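Local coordinates for T9SS C-terminal target domain-containing protein (PDB 5JVK) that probably hydrolyses O-glycosidic bonds, as a family 39 glycoside hydrolase of a gut-dwelling Bacteroides, at residues 441-446 against 458-463; 477-480 against 485-488; 218-223 against 231-236. One frame throughout, in Å; residues are numbered along the deposited sequence.

Contact 1 of 3, residues 441-446 against 458-463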
loop_
_atom_site.group_PDB
_atom_site.type_symbol
_atom_site.label_atom_id
_atom_site.label_comp_id
_atom_site.label_asym_id
_atom_site.label_seq_id
_atom_site.Cartn_x
_atom_site.Cartn_y
_atom_site.Cartn_z
ATOM N N THR A 441 16.212 -2.137 17.331
ATOM C CA THR A 441 16.133 -3.481 16.737
ATOM C C THR A 441 16.683 -3.557 15.308
ATOM O O THR A 441 17.174 -4.610 14.900
ATOM C CB THR A 441 14.692 -4.032 16.741
ATOM O OG1 THR A 441 13.838 -3.188 15.958
ATOM C CG2 THR A 441 14.162 -4.127 18.164
ATOM N N PHE A 442 16.577 -2.467 14.544
ATOM C CA PHE A 442 17.251 -2.366 13.248
ATOM C C PHE A 442 17.525 -0.920 12.833
ATOM O O PHE A 442 16.907 0.017 13.351
ATOM C CB PHE A 442 16.455 -3.102 12.155
ATOM C CG PHE A 442 15.248 -2.350 11.649
ATOM C CD1 PHE A 442 14.039 -2.405 12.330
ATOM C CD2 PHE A 442 15.315 -1.607 10.474
ATOM C CE1 PHE A 442 12.925 -1.721 11.859
ATOM C CE2 PHE A 442 14.204 -0.923 10.001
ATOM C CZ PHE A 442 13.007 -0.978 10.695
ATOM N N TYR A 443 18.472 -0.766 11.907
ATOM C CA TYR A 443 18.775 0.512 11.263
ATOM C C TYR A 443 18.461 0.370 9.787
ATOM O O TYR A 443 18.673 -0.699 9.222
ATOM C CB TYR A 443 20.253 0.885 11.422
ATOM C CG TYR A 443 20.750 0.845 12.845
ATOM C CD1 TYR A 443 21.147 -0.358 13.431
ATOM C CD2 TYR A 443 20.824 2.007 13.614
ATOM C CE1 TYR A 443 21.597 -0.404 14.741
ATOM C CE2 TYR A 443 21.277 1.972 14.926
ATOM C CZ TYR A 443 21.657 0.763 15.486
ATOM O OH TYR A 443 22.105 0.713 16.787
ATOM N N THR A 444 17.958 1.434 9.164
ATOM C CA THR A 444 17.771 1.462 7.711
ATOM C C THR A 444 18.624 2.570 7.119
ATOM O O THR A 444 18.839 3.593 7.765
ATOM C CB THR A 444 16.297 1.636 7.285
ATOM O OG1 THR A 444 16.205 1.530 5.858
ATOM C CG2 THR A 444 15.717 2.980 7.729
ATOM N N ALA A 445 19.103 2.363 5.896
ATOM C CA ALA A 445 19.966 3.339 5.237
ATOM C C ALA A 445 19.724 3.385 3.736
ATOM O O ALA A 445 19.597 2.347 3.090
ATOM C CB ALA A 445 21.427 3.034 5.527
ATOM N N TRP A 446 19.652 4.598 3.199
ATOM C CA TRP A 446 19.514 4.817 1.764
ATOM C C TRP A 446 20.063 6.184 1.378
ATOM O O TRP A 446 20.321 7.028 2.240
ATOM C CB TRP A 446 18.047 4.674 1.323
ATOM C CG TRP A 446 17.111 5.801 1.714
ATOM C CD1 TRP A 446 16.908 6.967 1.039
ATOM C CD2 TRP A 446 16.231 5.836 2.843
ATOM N NE1 TRP A 446 15.972 7.734 1.682
ATOM C CE2 TRP A 446 15.542 7.066 2.796
ATOM C CE3 TRP A 446 15.968 4.951 3.899
ATOM C CZ2 TRP A 446 14.598 7.435 3.761
ATOM C CZ3 TRP A 446 15.025 5.320 4.860
ATOM C CH2 TRP A 446 14.354 6.553 4.782
ATOM N N LYS A 458 29.818 4.770 11.970
ATOM C CA LYS A 458 30.435 4.120 13.128
ATOM C C LYS A 458 29.498 3.039 13.654
ATOM O O LYS A 458 28.303 3.286 13.810
ATOM C CB LYS A 458 30.754 5.117 14.246
ATOM C CG LYS A 458 31.300 4.449 15.502
ATOM C CD LYS A 458 31.997 5.417 16.439
ATOM C CE LYS A 458 32.568 4.676 17.641
ATOM N NZ LYS A 458 32.897 5.591 18.769
ATOM N N ALA A 459 30.058 1.857 13.922
ATOM C CA ALA A 459 29.292 0.683 14.351
ATOM C C ALA A 459 28.517 0.962 15.648
ATOM O O ALA A 459 29.123 1.014 16.724
ATOM C CB ALA A 459 30.222 -0.511 14.537
ATOM N N PRO A 460 27.179 1.147 15.549
ATOM C CA PRO A 460 26.397 1.548 16.725
ATOM C C PRO A 460 26.201 0.412 17.743
ATOM O O PRO A 460 26.204 0.664 18.950
ATOM C CB PRO A 460 25.070 2.006 16.118
ATOM C CG PRO A 460 24.933 1.226 14.858
ATOM C CD PRO A 460 26.315 0.886 14.379
ATOM N N THR A 461 26.017 -0.811 17.244
ATOM C CA THR A 461 26.070 -2.035 18.038
ATOM C C THR A 461 27.378 -2.740 17.658
ATOM O O THR A 461 28.033 -2.349 16.683
ATOM C CB THR A 461 24.858 -2.947 17.718
ATOM O OG1 THR A 461 23.681 -2.147 17.525
ATOM C CG2 THR A 461 24.599 -3.957 18.837
ATOM N N ASP A 462 27.767 -3.762 18.420
ATOM C CA ASP A 462 28.924 -4.597 18.057
ATOM C C ASP A 462 28.697 -5.306 16.719
ATOM O O ASP A 462 27.562 -5.605 16.343
ATOM C CB ASP A 462 29.232 -5.637 19.144
ATOM C CG ASP A 462 29.680 -5.010 20.458
ATOM O OD1 ASP A 462 30.308 -3.926 20.443
ATOM O OD2 ASP A 462 29.402 -5.612 21.517
ATOM N N VAL A 463 29.794 -5.580 16.021
ATOM C CA VAL A 463 29.748 -6.082 14.643
ATOM C C VAL A 463 29.193 -7.514 14.562
ATOM O O VAL A 463 28.443 -7.839 13.639
ATOM C CB VAL A 463 31.142 -5.977 13.975
ATOM C CG1 VAL A 463 31.156 -6.640 12.603
ATOM C CG2 VAL A 463 31.558 -4.513 13.860
#
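The phenol ring of Y443 carries this contact. P460 lies over one face of it, and T461 sits at its edge. The CG of P460 is 3.8 Å from the centroid of the Y443 ring and 29° off the ring normal. This is a CH-pi contact between a proline and a tyrosine. It joins an antiparallel sheet in the C-terminal beta domain to the loop between strands 453-458 and 466-469. Y443 belongs to strand 439-447 of that sheet. P460 does not sit squarely over the ring. Its CG is shifted toward the hydroxyl end and comes within 3.4 Å of Y443 CZ. The neighbouring CB of P460 reaches past the ring and touches Y443 OH at 3.3 Å. The two side chains thus run past each other in opposite directions.

The tyrosine ring leaves the strand with CG beside the backbone N and anti to the carbonyl carbon (chi1 -52°). This carries its hydroxyl across to the loop. L496 and A433, on the two flanking strands, also touch the Y443 side chain. Replacing Y443 by an alanine would probably leave P460 without the ring it rests on and the hydroxyl of T461 without its phenol neighbour.

Strand 439-447 also packs on the barrel domain. W446 lies on helix 350-366, and its NE1 is hydrogen-bonded to D297 OD1. At the other end of the segment T441 and F442 both face F434, which makes a classic beta bulge.

T461 approaches the tyrosine near the ring plane. With its CG2 anti to the backbone N, OG1 and not the methyl is the branch presented to the phenol. Y443 OH and T461 OG1 are 3.3 Å apart, at best a weak and unsettled hydrogen bond.

Contact 2 of 3, residues 477-480 against 485-488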
loop_
_atom_site.group_PDB
_atom_site.type_symbol
_atom_site.label_atom_id
_atom_site.label_comp_id
_atom_site.label_asym_id
_atom_site.label_seq_id
_atom_site.Cartn_x
_atom_site.Cartn_y
_atom_site.Cartn_z
ATOM N N PRO A 477 27.477 -9.698 3.623
ATOM C CA PRO A 477 28.447 -9.522 4.707
ATOM C C PRO A 477 28.692 -8.039 5.001
ATOM O O PRO A 477 28.393 -7.187 4.162
ATOM C CB PRO A 477 29.711 -10.184 4.154
ATOM C CG PRO A 477 29.592 -10.031 2.679
ATOM C CD PRO A 477 28.125 -10.146 2.376
ATOM N N LEU A 478 29.214 -7.746 6.189
ATOM C CA LEU A 478 29.582 -6.382 6.567
ATOM C C LEU A 478 30.998 -6.064 6.092
ATOM O O LEU A 478 31.842 -6.955 6.009
ATOM C CB LEU A 478 29.509 -6.211 8.085
ATOM C CG LEU A 478 28.141 -6.423 8.739
ATOM C CD1 LEU A 478 28.277 -6.529 10.248
ATOM C CD2 LEU A 478 27.184 -5.300 8.381
ATOM N N THR A 479 31.245 -4.797 5.771
ATOM C CA THR A 479 32.583 -4.307 5.455
ATOM C C THR A 479 32.992 -3.340 6.561
ATOM O O THR A 479 32.380 -2.285 6.717
ATOM C CB THR A 479 32.615 -3.597 4.093
ATOM O OG1 THR A 479 32.193 -4.509 3.076
ATOM C CG2 THR A 479 34.016 -3.096 3.760
ATOM N N VAL A 480 34.025 -3.705 7.317
ATOM C CA VAL A 480 34.426 -2.965 8.514
ATOM C C VAL A 480 35.771 -2.273 8.294
ATOM O O VAL A 480 36.805 -2.937 8.196
ATOM C CB VAL A 480 34.514 -3.901 9.738
ATOM C CG1 VAL A 480 34.764 -3.101 11.016
ATOM C CG2 VAL A 480 33.244 -4.734 9.858
ATOM N N LEU A 485 31.288 0.873 9.640
ATOM C CA LEU A 485 30.638 0.044 8.635
ATOM C C LEU A 485 30.615 0.810 7.315
ATOM O O LEU A 485 30.060 1.905 7.251
ATOM C CB LEU A 485 29.214 -0.314 9.064
ATOM C CG LEU A 485 29.084 -1.024 10.411
ATOM C CD1 LEU A 485 27.619 -1.191 10.783
ATOM C CD2 LEU A 485 29.787 -2.371 10.388
ATOM N N VAL A 486 31.228 0.236 6.277
ATOM C CA VAL A 486 31.243 0.833 4.939
ATOM C C VAL A 486 29.978 0.384 4.215
ATOM O O VAL A 486 29.855 -0.791 3.871
ATOM C CB VAL A 486 32.490 0.411 4.121
ATOM C CG1 VAL A 486 32.515 1.115 2.768
ATOM C CG2 VAL A 486 33.769 0.701 4.898
ATOM N N LEU A 487 29.047 1.316 3.999
ATOM C CA LEU A 487 27.755 1.028 3.364
ATOM C C LEU A 487 27.687 1.630 1.967
ATOM O O LEU A 487 27.916 2.827 1.797
ATOM C CB LEU A 487 26.606 1.596 4.199
ATOM C CG LEU A 487 26.461 1.094 5.635
ATOM C CD1 LEU A 487 25.295 1.796 6.313
ATOM C CD2 LEU A 487 26.270 -0.414 5.673
ATOM N N ASN A 488 27.355 0.796 0.982
ATOM C CA ASN A 488 27.182 1.231 -0.401
ATOM C C ASN A 488 25.708 1.517 -0.642
ATOM O O ASN A 488 24.936 0.617 -0.972
ATOM C CB ASN A 488 27.700 0.164 -1.365
ATOM C CG ASN A 488 29.197 -0.053 -1.234
ATOM O OD1 ASN A 488 29.978 0.900 -1.268
ATOM N ND2 ASN A 488 29.606 -1.311 -1.075
HETATM O O HOH W 1 29.231 -2.717 6.105
#
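T479 leans on V486 through its methyl branch. Its CB lies 3.9 Å from the carbonyl O of V486. One atom further out, CG2 of T479 reaches CB of V486 at 3.8 Å. The same methyl is also close to CG2 of V486. The T479 methyl is anti to the backbone N (chi1 -59° for OG1), which brings it against V486, the two side chains meeting at an oblique angle. V486 in turn points toward 477-480, and CG2, beside its backbone N, is the branch that faces the T479 methyl.

The two segments run antiparallel on either side of a short turn, as in a beta hairpin. Only one bridge is formed, between V480 and L485. Next to it, V486 N donates to T479 O over 2.8 Å. The bond is almost straight (174° at the hydrogen). The same carbonyl also takes a CA-H contact from L485. The return bond of the T479 and V486 pair is replaced by water 1. The water accepts from T479 N at 2.9 Å and donates to V486 O at 3.0 Å. It sits wedged between the two backbones.

L485 carries the apolar side of the contact. Its CB points away from 477-480, but its CD2 turns back to V480 CG2 at 4.2 Å. L478 CD2 is a little further from the same methyl. L466 and L496 also touch both L478 and L485.

Contact 3 of 3, residues 218-223 against 231-236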
loop_
_atom_site.group_PDB
_atom_site.type_symbol
_atom_site.label_atom_id
_atom_site.label_comp_id
_atom_site.label_asym_id
_atom_site.label_seq_id
_atom_site.Cartn_x
_atom_site.Cartn_y
_atom_site.Cartn_z
ATOM N N TRP A 218 -14.899 3.781 7.704
ATOM C CA TRP A 218 -15.759 4.180 6.591
ATOM C C TRP A 218 -15.372 5.576 6.122
ATOM O O TRP A 218 -15.344 6.514 6.922
ATOM C CB TRP A 218 -17.224 4.169 7.023
ATOM C CG TRP A 218 -17.760 2.801 7.324
ATOM C CD1 TRP A 218 -17.767 2.172 8.537
ATOM C CD2 TRP A 218 -18.374 1.896 6.398
ATOM N NE1 TRP A 218 -18.346 0.930 8.422
ATOM C CE2 TRP A 218 -18.730 0.734 7.121
ATOM C CE3 TRP A 218 -18.661 1.953 5.026
ATOM C CZ2 TRP A 218 -19.357 -0.367 6.518
ATOM C CZ3 TRP A 218 -19.287 0.856 4.424
ATOM C CH2 TRP A 218 -19.627 -0.287 5.173
ATOM N N GLU A 219 -15.082 5.702 4.825
ATOM C CA GLU A 219 -14.616 6.953 4.227
ATOM C C GLU A 219 -15.726 7.530 3.358
ATOM O O GLU A 219 -16.196 6.871 2.435
ATOM C CB GLU A 219 -13.355 6.697 3.396
ATOM C CG GLU A 219 -12.651 7.946 2.877
ATOM C CD GLU A 219 -11.393 7.632 2.077
ATOM O OE1 GLU A 219 -11.236 6.482 1.611
ATOM O OE2 GLU A 219 -10.554 8.540 1.905
ATOM N N LEU A 220 -16.146 8.756 3.657
ATOM C CA LEU A 220 -17.255 9.388 2.942
ATOM C C LEU A 220 -16.744 10.064 1.666
ATOM O O LEU A 220 -16.135 11.133 1.716
ATOM C CB LEU A 220 -17.996 10.370 3.866
ATOM C CG LEU A 220 -19.354 10.960 3.440
ATOM C CD1 LEU A 220 -19.232 11.907 2.252
ATOM C CD2 LEU A 220 -20.373 9.864 3.140
ATOM N N TRP A 221 -16.989 9.407 0.533
ATOM C CA TRP A 221 -16.739 9.927 -0.821
ATOM C C TRP A 221 -15.256 9.886 -1.201
ATOM O O TRP A 221 -14.390 10.171 -0.380
ATOM C CB TRP A 221 -17.311 11.350 -1.005
ATOM C CG TRP A 221 -18.026 11.537 -2.305
ATOM C CD1 TRP A 221 -17.485 11.931 -3.491
ATOM C CD2 TRP A 221 -19.419 11.319 -2.551
ATOM N NE1 TRP A 221 -18.455 11.980 -4.464
ATOM C CE2 TRP A 221 -19.654 11.612 -3.913
ATOM C CE3 TRP A 221 -20.495 10.908 -1.750
ATOM C CZ2 TRP A 221 -20.920 11.503 -4.499
ATOM C CZ3 TRP A 221 -21.757 10.801 -2.331
ATOM C CH2 TRP A 221 -21.957 11.097 -3.695
ATOM N N ASN A 222 -14.981 9.519 -2.452
ATOM C CA ASN A 222 -13.620 9.480 -2.984
ATOM C C ASN A 222 -13.338 10.724 -3.828
ATOM O O ASN A 222 -13.950 10.916 -4.880
ATOM C CB ASN A 222 -13.408 8.230 -3.835
ATOM C CG ASN A 222 -11.991 8.128 -4.363
ATOM O OD1 ASN A 222 -11.061 7.834 -3.618
ATOM N ND2 ASN A 222 -11.819 8.388 -5.648
ATOM N N GLU A 223 -12.407 11.550 -3.356
ATOM C CA GLU A 223 -11.959 12.761 -4.052
ATOM C C GLU A 223 -13.087 13.698 -4.525
ATOM O O GLU A 223 -13.223 13.954 -5.727
ATOM C CB GLU A 223 -11.040 12.380 -5.220
ATOM C CG GLU A 223 -9.820 11.579 -4.793
ATOM C CD GLU A 223 -8.782 11.436 -5.889
ATOM O OE1 GLU A 223 -9.124 11.587 -7.083
ATOM O OE2 GLU A 223 -7.612 11.160 -5.549
ATOM N N LYS A 231 -19.396 24.731 2.015
ATOM C CA LYS A 231 -20.728 24.951 1.427
ATOM C C LYS A 231 -21.432 23.684 0.939
ATOM O O LYS A 231 -22.659 23.627 0.972
ATOM C CB LYS A 231 -20.651 25.964 0.278
ATOM C CG LYS A 231 -20.264 27.366 0.721
ATOM C CD LYS A 231 -20.149 28.315 -0.460
ATOM C CE LYS A 231 -19.617 29.670 -0.024
ATOM N NZ LYS A 231 -19.456 30.604 -1.171
ATOM N N ASP A 232 -20.670 22.693 0.467
ATOM C CA ASP A 232 -21.240 21.447 -0.078
ATOM C C ASP A 232 -21.018 20.234 0.823
ATOM O O ASP A 232 -21.976 19.534 1.166
ATOM C CB ASP A 232 -20.674 21.159 -1.475
ATOM C CG ASP A 232 -21.021 22.239 -2.494
ATOM O OD1 ASP A 232 -22.077 22.895 -2.361
ATOM O OD2 ASP A 232 -20.231 22.426 -3.442
ATOM N N TYR A 233 -19.765 19.986 1.203
ATOM C CA TYR A 233 -19.406 18.768 1.941
ATOM C C TYR A 233 -19.902 18.762 3.392
ATOM O O TYR A 233 -20.486 17.774 3.835
ATOM C CB TYR A 233 -17.891 18.530 1.905
ATOM C CG TYR A 233 -17.495 17.126 2.308
ATOM C CD1 TYR A 233 -17.250 16.143 1.345
ATOM C CD2 TYR A 233 -17.377 16.772 3.653
ATOM C CE1 TYR A 233 -16.893 14.853 1.713
ATOM C CE2 TYR A 233 -17.027 15.487 4.029
ATOM C CZ TYR A 233 -16.788 14.533 3.058
ATOM O OH TYR A 233 -16.428 13.265 3.435
ATOM N N LEU A 234 -19.663 19.846 4.125
ATOM C CA LEU A 234 -20.015 19.904 5.552
ATOM C C LEU A 234 -21.523 19.729 5.839
ATOM O O LEU A 234 -21.876 19.062 6.813
ATOM C CB LEU A 234 -19.458 21.182 6.207
ATOM C CG LEU A 234 -19.658 21.391 7.716
ATOM C CD1 LEU A 234 -19.210 20.185 8.532
ATOM C CD2 LEU A 234 -18.908 22.635 8.166
ATOM N N PRO A 235 -22.410 20.317 5.005
ATOM C CA PRO A 235 -23.839 20.007 5.125
ATOM C C PRO A 235 -24.179 18.520 5.019
ATOM O O PRO A 235 -24.939 18.013 5.845
ATOM C CB PRO A 235 -24.456 20.779 3.958
ATOM C CG PRO A 235 -23.596 21.983 3.844
ATOM C CD PRO A 235 -22.203 21.546 4.213
ATOM N N LEU A 236 -23.622 17.842 4.018
ATOM C CA LEU A 236 -23.801 16.395 3.861
ATOM C C LEU A 236 -23.261 15.653 5.084
ATOM O O LEU A 236 -23.912 14.749 5.606
ATOM C CB LEU A 236 -23.115 15.905 2.575
ATOM C CG LEU A 236 -23.164 14.425 2.150
ATOM C CD1 LEU A 236 -22.195 13.562 2.937
ATOM C CD2 LEU A 236 -24.561 13.834 2.245
#
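L220 and L236 meet tip to tip, with CD1 of L220 3.5 Å from CD1 of L236. The same L220 methyl lies 3.7 Å from CZ of Y233. These three side chains pack in the seam between strand 217-220 and helix 229-247. Strand and helix belong to one beta-alpha-beta unit of the eight-stranded (beta/alpha)8 barrel. L220 points outward from the strand to the helix. E219, its neighbour, points the other way and makes a salt bridge with R134.

L220 and L236 both carry CG anti to the backbone N. This sends CG of each leucine out between strand and helix, where the CD1 methyls meet. The L220 branch then slides past the tyrosine ring in the opposite direction. W221 comes next along the chain. Its CB reaches the edge of the Y233 ring, at 4.5 Å from CE1. The indole NE1 of W221 is hydrogen-bonded to Y226 OH. The ring of Y233 also meets F269 edge to face.

Beyond W221 the chain leaves the C-terminal end of the fourth barrel strand. In clan GH-A glycosidases, which include family 39, the Glu of an Asn-Glu pair at the end of strand 4 is the general acid/base. N222 and E223 match that position, and E223 is therefore probably the acid/base. Both touch E340 on strand 335-341, which may be the nucleophile. The contact thus lies just behind a probable active site.

The polar edge is the tyrosine hydroxyl. This buried group donates to the carbonyl O of L220, which lies at the edge of the Y233 ring, in its plane. The donor sits 25° out of the carbonyl plane. The C=O...O angle is 130°. The bond from Y233 OH to L220 O is 2.8 Å long.

Contact 3 comes first along the chain, followed by contact 1 and then contact 2. Contact 3 belongs to the (beta/alpha)8 barrel, which probably holds the active site, and there it pairs the fourth strand with the helix that follows it. Contacts 1 and 2 lie in the C-terminal beta domain, on the opposite side of the chain's centre. Their centres are about 45 Å and 51 Å from that of contact 3. Contacts 1 and 2 are about 10 Å apart between centres, and they touch. A445 packs on L487, which brings the six-stranded sheet against the strand pair 453-458 and 484-489. V463 packs on L478 and V480. The two contacts therefore form one continuous piece of the beta domain, remote from the barrel's fourth strand.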